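Local atomic coordinates of 3-phytase (Klebsiella pneumoniae, PDB entry 2WNH), a protein that probably removes phosphate from phytate (inositol hexakisphosphate) and perhaps from sugar phosphates, as a histidine acid phosphatase. Residues Arg94-Gln99 with Leu130-Lys135. The protein carries 3 engineered substitutions. Sequence-based numbering, arbitrary orientation.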
loop_
_atom_site.group_PDB
_atom_site.type_symbol
_atom_site.label_atom_id
_atom_site.label_comp_id
_atom_site.label_asym_id
_atom_site.label_seq_id
_atom_site.Cartn_x
_atom_site.Cartn_y
_atom_site.Cartn_z
ATOM N N ARG B 94 -19.185 -17.147 13.976
ATOM C CA ARG B 94 -19.913 -17.407 15.214
ATOM C C ARG B 94 -18.914 -17.812 16.317
ATOM O O ARG B 94 -18.234 -18.830 16.212
ATOM C CB ARG B 94 -20.961 -18.508 14.983
ATOM C CG ARG B 94 -21.754 -18.839 16.258
ATOM C CD ARG B 94 -23.070 -19.510 15.929
ATOM N NE ARG B 94 -23.699 -20.104 17.115
ATOM C CZ ARG B 94 -24.925 -20.600 17.095
ATOM N NH1 ARG B 94 -25.645 -20.506 15.969
ATOM N NH2 ARG B 94 -25.438 -21.176 18.183
ATOM N N ALA B 95 -18.805 -16.960 17.330
ATOM C CA ALA B 95 -17.888 -17.158 18.449
ATOM C C ALA B 95 -18.637 -17.542 19.709
ATOM O O ALA B 95 -19.714 -17.007 19.997
ATOM C CB ALA B 95 -17.079 -15.895 18.706
ATOM N N SER B 96 -18.027 -18.431 20.494
ATOM C CA SER B 96 -18.451 -18.656 21.877
ATOM C C SER B 96 -18.482 -17.289 22.619
ATOM O O SER B 96 -17.634 -16.414 22.347
ATOM C CB SER B 96 -17.476 -19.636 22.534
ATOM O OG SER B 96 -17.614 -19.581 23.934
ATOM N N PRO B 97 -19.484 -17.068 23.514
ATOM C CA PRO B 97 -19.655 -15.713 24.057
ATOM C C PRO B 97 -18.596 -15.220 25.043
ATOM O O PRO B 97 -18.648 -14.039 25.426
ATOM C CB PRO B 97 -21.060 -15.758 24.714
ATOM C CG PRO B 97 -21.280 -17.183 25.046
ATOM C CD PRO B 97 -20.545 -17.993 23.975
ATOM N N LEU B 98 -17.633 -16.060 25.416
ATOM C CA LEU B 98 -16.556 -15.626 26.322
ATOM C C LEU B 98 -15.725 -14.548 25.615
ATOM O O LEU B 98 -15.635 -14.531 24.373
ATOM C CB LEU B 98 -15.649 -16.796 26.746
ATOM C CG LEU B 98 -16.173 -17.714 27.858
ATOM C CD1 LEU B 98 -17.222 -18.645 27.300
ATOM C CD2 LEU B 98 -15.053 -18.523 28.469
ATOM N N GLN B 99 -15.165 -13.632 26.399
ATOM C CA GLN B 99 -14.289 -12.589 25.855
ATOM C C GLN B 99 -13.183 -13.202 24.966
ATOM O O GLN B 99 -12.920 -12.690 23.873
ATOM C CB GLN B 99 -13.651 -11.777 26.997
ATOM C CG GLN B 99 -12.966 -10.466 26.549
ATOM C CD GLN B 99 -11.526 -10.667 26.056
ATOM O OE1 GLN B 99 -10.941 -11.745 26.187
ATOM N NE2 GLN B 99 -10.964 -9.625 25.461
ATOM N N LEU B 130 -23.996 -24.768 20.746
ATOM C CA LEU B 130 -22.939 -25.481 20.042
ATOM C C LEU B 130 -21.712 -25.701 20.922
ATOM O O LEU B 130 -20.949 -26.626 20.684
ATOM C CB LEU B 130 -22.487 -24.672 18.830
ATOM C CG LEU B 130 -23.445 -24.541 17.647
ATOM C CD1 LEU B 130 -22.866 -23.500 16.688
ATOM C CD2 LEU B 130 -23.638 -25.909 16.952
ATOM N N PHE B 131 -21.529 -24.833 21.917
ATOM C CA PHE B 131 -20.277 -24.760 22.667
ATOM C C PHE B 131 -20.380 -25.062 24.175
ATOM O O PHE B 131 -19.623 -25.877 24.690
ATOM C CB PHE B 131 -19.624 -23.387 22.453
ATOM C CG PHE B 131 -19.477 -22.990 20.998
ATOM C CD1 PHE B 131 -18.850 -23.822 20.072
ATOM C CD2 PHE B 131 -19.944 -21.744 20.572
ATOM C CE1 PHE B 131 -18.717 -23.427 18.732
ATOM C CE2 PHE B 131 -19.783 -21.336 19.251
ATOM C CZ PHE B 131 -19.192 -22.176 18.331
ATOM N N GLN B 132 -21.302 -24.388 24.864
ATOM C CA GLN B 132 -21.554 -24.599 26.299
ATOM C C GLN B 132 -22.586 -25.711 26.428
ATOM O O GLN B 132 -23.681 -25.510 26.958
ATOM C CB GLN B 132 -22.064 -23.303 26.946
ATOM C CG GLN B 132 -20.966 -22.262 27.189
ATOM C CD GLN B 132 -20.455 -21.596 25.907
ATOM O OE1 GLN B 132 -21.250 -21.172 25.071
ATOM N NE2 GLN B 132 -19.124 -21.511 25.751
ATOM N N THR B 133 -22.225 -26.881 25.914
ATOM C CA THR B 133 -23.153 -28.009 25.804
ATOM C C THR B 133 -23.528 -28.617 27.168
ATOM O O THR B 133 -24.548 -29.298 27.303
ATOM C CB THR B 133 -22.597 -29.097 24.861
ATOM O OG1 THR B 133 -21.276 -29.471 25.282
ATOM C CG2 THR B 133 -22.559 -28.580 23.437
ATOM N N ASP B 134 -22.726 -28.325 28.185
ATOM C CA ASP B 134 -23.058 -28.764 29.536
ATOM C C ASP B 134 -24.187 -27.927 30.143
ATOM O O ASP B 134 -24.648 -28.193 31.258
ATOM C CB ASP B 134 -21.804 -28.800 30.422
ATOM C CG ASP B 134 -21.079 -27.454 30.498
ATOM O OD1 ASP B 134 -21.365 -26.537 29.691
ATOM O OD2 ASP B 134 -20.204 -27.316 31.382
ATOM N N LYS B 135 -24.667 -26.936 29.395
ATOM C CA LYS B 135 -25.726 -26.053 29.890
ATOM C C LYS B 135 -27.100 -26.338 29.260
ATOM O O LYS B 135 -28.048 -25.600 29.510
ATOM C CB LYS B 135 -25.351 -24.567 29.678
ATOM C CG LYS B 135 -24.014 -24.127 30.282
ATOM C CD LYS B 135 -23.944 -24.360 31.798
ATOM C CE LYS B 135 -22.516 -24.226 32.310
ATOM N NZ LYS B 135 -22.405 -24.690 33.732
#
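The buried end of the contact lies where strand 91-95 finishes. Arg94 leaves it with CG anti to the backbone N (chi1 179°) and runs extended, its side chain crossing that of Leu130 at about a right angle. Leu130 CD1 sits over one face of the guanidinium, off toward the rim, 3.5 Å from Arg94 NE. The charge is answered by a salt bridge from NH2 to Asp128, while NH1 hydrogen-bonds the carbonyls of Ala401 and Met402, which should limit the rotation of the group. Beside it, the Phe131 ring has Leu130 CB over the centre of one face, while its CE2 comes within 3.6 Å of Ser96 N, obliquely, and CD2 packs on Ser96 CB. Leu266 and Ala289 also touch the ring. Toward solvent the contact turns polar: Gln132, Pro97 and Leu98 are all partly exposed. Gln132, at the centre of an inverse gamma turn, bends at chi2 (72°) and sends NE2 to Ser96 OG, 3.1 Å away. Ser96 OG lies close to the amide plane of Gln132, and the N-H...O angle is 152°. Ser96 OG is also hydrogen-bonded to His290 NE2, and the backbone N of Asp128 holds Gln132 OE1, so the amide is fixed at both ends. Pro97 CD meets Gln132 OE1 tip to tip at 3.4 Å; Leu98 CD1 only brushes NE2. The contact joins a parallel strand's C-terminal end to the loop before helix 143-154 in the histidine phosphatase alpha/beta fold.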